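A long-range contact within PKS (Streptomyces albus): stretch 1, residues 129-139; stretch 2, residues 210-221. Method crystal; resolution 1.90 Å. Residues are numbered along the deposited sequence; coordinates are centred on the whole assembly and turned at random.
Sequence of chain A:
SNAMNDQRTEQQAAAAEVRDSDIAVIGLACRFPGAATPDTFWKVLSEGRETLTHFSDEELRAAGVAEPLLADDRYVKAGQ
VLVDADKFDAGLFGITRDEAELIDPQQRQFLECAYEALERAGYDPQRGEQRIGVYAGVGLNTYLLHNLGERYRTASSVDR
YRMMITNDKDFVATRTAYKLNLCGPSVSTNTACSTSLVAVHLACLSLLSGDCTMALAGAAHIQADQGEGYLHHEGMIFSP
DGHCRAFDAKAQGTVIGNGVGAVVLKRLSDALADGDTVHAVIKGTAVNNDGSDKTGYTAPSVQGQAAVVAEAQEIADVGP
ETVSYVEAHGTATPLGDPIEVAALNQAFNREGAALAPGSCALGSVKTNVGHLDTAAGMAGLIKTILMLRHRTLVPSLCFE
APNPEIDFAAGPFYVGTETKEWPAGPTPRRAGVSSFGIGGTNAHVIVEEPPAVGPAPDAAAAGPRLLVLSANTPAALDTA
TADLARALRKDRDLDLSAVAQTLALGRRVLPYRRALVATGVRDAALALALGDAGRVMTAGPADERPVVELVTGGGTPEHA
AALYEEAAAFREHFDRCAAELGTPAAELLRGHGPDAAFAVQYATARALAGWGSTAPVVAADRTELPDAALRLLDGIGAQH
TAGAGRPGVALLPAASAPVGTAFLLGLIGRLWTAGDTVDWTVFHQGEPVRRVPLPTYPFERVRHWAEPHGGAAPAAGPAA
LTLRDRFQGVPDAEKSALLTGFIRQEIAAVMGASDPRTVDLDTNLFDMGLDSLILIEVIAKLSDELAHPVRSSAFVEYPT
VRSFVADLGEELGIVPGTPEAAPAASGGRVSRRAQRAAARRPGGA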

# COMPACT_ATOMS: atom_id res chain seq x y z
N GLU A 129 -16.98 -12.75 -13.22
CA GLU A 129 -16.41 -11.55 -13.83
C GLU A 129 -15.96 -10.53 -12.79
O GLU A 129 -15.55 -9.42 -13.14
CB GLU A 129 -17.43 -10.90 -14.78
N GLN A 130 -16.06 -10.89 -11.51
CA GLN A 130 -15.66 -9.99 -10.43
C GLN A 130 -14.17 -9.69 -10.54
O GLN A 130 -13.39 -10.55 -10.93
CB GLN A 130 -16.02 -10.59 -9.06
CG GLN A 130 -15.19 -11.81 -8.66
CD GLN A 130 -15.49 -13.04 -9.50
OE1 GLN A 130 -16.61 -13.55 -9.47
NE2 GLN A 130 -14.50 -13.51 -10.26
N ARG A 131 -13.79 -8.47 -10.21
CA ARG A 131 -12.39 -8.09 -10.16
C ARG A 131 -12.00 -7.91 -8.69
O ARG A 131 -12.48 -7.01 -8.02
CB ARG A 131 -12.14 -6.82 -10.96
CG ARG A 131 -10.71 -6.34 -10.89
CD ARG A 131 -10.33 -5.49 -12.09
NE ARG A 131 -9.54 -6.26 -13.04
CZ ARG A 131 -8.60 -5.76 -13.82
NH1 ARG A 131 -8.31 -4.46 -13.79
NH2 ARG A 131 -7.93 -6.56 -14.64
N ILE A 132 -11.14 -8.81 -8.21
CA ILE A 132 -10.83 -8.91 -6.79
C ILE A 132 -9.38 -8.49 -6.52
O ILE A 132 -8.44 -9.12 -7.03
CB ILE A 132 -11.01 -10.35 -6.27
CG1 ILE A 132 -12.38 -10.89 -6.68
CG2 ILE A 132 -10.80 -10.38 -4.76
CD1 ILE A 132 -12.68 -12.29 -6.18
N GLY A 133 -9.22 -7.44 -5.71
CA GLY A 133 -7.92 -6.97 -5.27
C GLY A 133 -7.51 -7.60 -3.95
O GLY A 133 -8.32 -8.25 -3.28
N VAL A 134 -6.25 -7.43 -3.58
CA VAL A 134 -5.77 -7.90 -2.29
C VAL A 134 -4.67 -7.01 -1.73
O VAL A 134 -3.66 -6.72 -2.41
CB VAL A 134 -5.27 -9.39 -2.37
CG1 VAL A 134 -4.25 -9.58 -3.47
CG2 VAL A 134 -4.72 -9.84 -1.02
N TYR A 135 -4.88 -6.58 -0.49
CA TYR A 135 -3.91 -5.81 0.27
C TYR A 135 -3.55 -6.58 1.54
O TYR A 135 -4.40 -6.88 2.36
CB TYR A 135 -4.48 -4.43 0.62
CG TYR A 135 -4.69 -3.57 -0.61
CD1 TYR A 135 -5.86 -3.66 -1.37
CD2 TYR A 135 -3.69 -2.71 -1.04
CE1 TYR A 135 -6.01 -2.87 -2.52
CE2 TYR A 135 -3.85 -1.93 -2.16
CZ TYR A 135 -4.99 -2.01 -2.90
OH TYR A 135 -5.08 -1.21 -4.02
N ALA A 136 -2.28 -6.92 1.69
CA ALA A 136 -1.89 -7.79 2.80
C ALA A 136 -0.45 -7.56 3.21
O ALA A 136 0.37 -7.10 2.41
CB ALA A 136 -2.10 -9.24 2.41
N GLY A 137 -0.14 -7.88 4.46
CA GLY A 137 1.22 -7.75 4.96
C GLY A 137 1.58 -8.92 5.86
O GLY A 137 0.70 -9.49 6.48
N VAL A 138 2.86 -9.26 5.93
CA VAL A 138 3.34 -10.25 6.87
C VAL A 138 4.42 -9.64 7.73
O VAL A 138 5.02 -8.62 7.40
CB VAL A 138 3.87 -11.52 6.17
CG1 VAL A 138 2.74 -12.22 5.39
CG2 VAL A 138 5.03 -11.19 5.25
N GLY A 139 4.66 -10.29 8.86
CA GLY A 139 5.64 -9.81 9.81
C GLY A 139 7.05 -10.15 9.40
O GLY A 139 7.27 -10.70 8.34
N GLY A 210 -12.72 2.36 -7.74
CA GLY A 210 -12.99 1.46 -8.85
C GLY A 210 -11.82 0.64 -9.37
O GLY A 210 -11.89 0.12 -10.48
N ASP A 211 -10.73 0.50 -8.61
CA ASP A 211 -9.68 -0.43 -8.98
C ASP A 211 -10.24 -1.86 -9.08
O ASP A 211 -9.68 -2.71 -9.77
CB ASP A 211 -8.53 -0.46 -7.95
CG ASP A 211 -7.63 0.77 -8.00
OD1 ASP A 211 -7.70 1.53 -8.99
OD2 ASP A 211 -6.82 0.96 -7.03
N CYS A 212 -11.33 -2.12 -8.35
CA CYS A 212 -11.86 -3.48 -8.20
C CYS A 212 -13.29 -3.47 -7.65
O CYS A 212 -13.78 -2.45 -7.19
CB CYS A 212 -10.96 -4.32 -7.27
SG CYS A 212 -10.60 -3.57 -5.70
N THR A 213 -13.95 -4.62 -7.70
CA THR A 213 -15.34 -4.73 -7.23
C THR A 213 -15.42 -5.47 -5.89
O THR A 213 -16.38 -5.33 -5.15
CB THR A 213 -16.24 -5.42 -8.28
OG1 THR A 213 -15.84 -6.79 -8.46
CG2 THR A 213 -16.14 -4.69 -9.62
N MSE A 214 -14.38 -6.24 -5.58
CA MSE A 214 -14.21 -6.84 -4.27
C MSE A 214 -12.75 -6.75 -3.88
O MSE A 214 -11.89 -6.61 -4.75
CB MSE A 214 -14.64 -8.31 -4.25
CG MSE A 214 -16.13 -8.57 -4.27
SE MSE A 214 -16.51 -10.45 -4.72
CE MSE A 214 -15.26 -11.33 -3.58
N ALA A 215 -12.45 -6.84 -2.59
CA ALA A 215 -11.06 -6.80 -2.15
C ALA A 215 -10.85 -7.60 -0.89
O ALA A 215 -11.69 -7.58 0.01
CB ALA A 215 -10.63 -5.35 -1.93
N LEU A 216 -9.75 -8.34 -0.83
CA LEU A 216 -9.28 -8.91 0.43
C LEU A 216 -8.33 -7.97 1.13
O LEU A 216 -7.53 -7.28 0.49
CB LEU A 216 -8.57 -10.25 0.22
CG LEU A 216 -9.48 -11.47 0.20
CD1 LEU A 216 -10.08 -11.64 -1.18
CD2 LEU A 216 -8.73 -12.69 0.63
N ALA A 217 -8.42 -7.95 2.45
CA ALA A 217 -7.46 -7.24 3.28
C ALA A 217 -7.12 -8.14 4.45
O ALA A 217 -8.00 -8.74 5.06
CB ALA A 217 -8.03 -5.91 3.77
N GLY A 218 -5.84 -8.25 4.77
CA GLY A 218 -5.44 -9.15 5.84
C GLY A 218 -3.97 -9.10 6.17
O GLY A 218 -3.23 -8.30 5.61
N ALA A 219 -3.54 -9.96 7.08
CA ALA A 219 -2.18 -9.95 7.55
C ALA A 219 -1.89 -11.24 8.27
O ALA A 219 -2.81 -11.90 8.75
CB ALA A 219 -1.94 -8.76 8.45
N ALA A 220 -0.61 -11.61 8.33
CA ALA A 220 -0.17 -12.80 9.08
C ALA A 220 1.07 -12.44 9.86
O ALA A 220 1.93 -11.75 9.35
CB ALA A 220 0.13 -13.95 8.15
N HIS A 221 1.17 -12.93 11.09
CA HIS A 221 2.40 -12.78 11.87
C HIS A 221 2.67 -14.10 12.55
O HIS A 221 1.89 -14.55 13.40
CB HIS A 221 2.30 -11.68 12.92
CG HIS A 221 3.45 -11.66 13.87
ND1 HIS A 221 3.37 -12.20 15.14
CD2 HIS A 221 4.71 -11.20 13.74
CE1 HIS A 221 4.54 -12.06 15.75
NE2 HIS A 221 5.37 -11.45 14.92

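Two neighbouring parallel strands, 132-138 and 214-221, run 17° apart and pair in unbroken register from Ile132 with Met214 to Val138 with Ala220. The odd-numbered residues of stretch 1 supply the polar backbone atoms: Gly133 N donates to Met214 O (3.0 Å) and Gly133 O accepts from Leu216 N (2.8 Å), after which Tyr135 N donates to Leu216 O (2.9 Å) and Tyr135 O accepts from Gly218 N (3.1 Å). The next rung, Gly137 N to Gly218 O at 3.3 Å, is weak, but Ala220 N to Gly137 O and Gly139 N to Ala220 O, both 3.1 Å, carry the ladder onward.

Side chains alternate between the two faces. On the face of Ile132, Val134, Ala136 and Val138, the contact is apolar. Ile132 (chi1 m, chi2 t) extends CD1 to 3.8 Å from CE of Met214, a selenomethionine whose m, t, p conformation bends CE back at its last torsion; CG2 of Ile132 meanwhile lies 3.9 Å from Leu216 CD1. Leu216, with chi1 at -87° and chi2 at 83°, thus touches Ile132 through its tip, while its CB packs 4.1 Å from CG2 of Val134, which is in the p rotamer. Further along, Val138 (m) places CG1 4.2 Å from Ala220 CB. Between these pairs Ala136 faces Gly218, and the side-chain layer thins.

The opposite face carries small residues opposite one another, apart from Tyr135. Its chi1 of -66° and chi2 of 85° are a common tyrosine combination, and they send the ring back along the sheet toward the start of stretch 2, where Tyr135 OH comes within 4.1 Å of Asp211 OD2; both atoms are hydrogen-bonded elsewhere in the structure. Its strand partner, Ala217, offers only a methyl. At Gly133 the lack of a side chain matters: an ideal CB would sit a tight 3.3 Å from Cys212 SG, which chi1 p directs into that space.

Just before the second strand, Thr213 binds the Arg131 backbone. With chi1 p, its OG1 accepts from Arg131 N (3.2 Å), while Thr213 N and Met214 N both donate to Arg131 O, at 2.8 and 3.2 Å, so one carbonyl anchors two successive amides. The Arg131 side chain starts out extended (chi1 and chi2 t), laying CD 3.7 Å from Asp211 O. At the far end, Gly139 meets the edge of the His221 ring, CA to CD2 4.3 Å; an ideal CB on Gly139 would clash with CD2 at 2.7 Å.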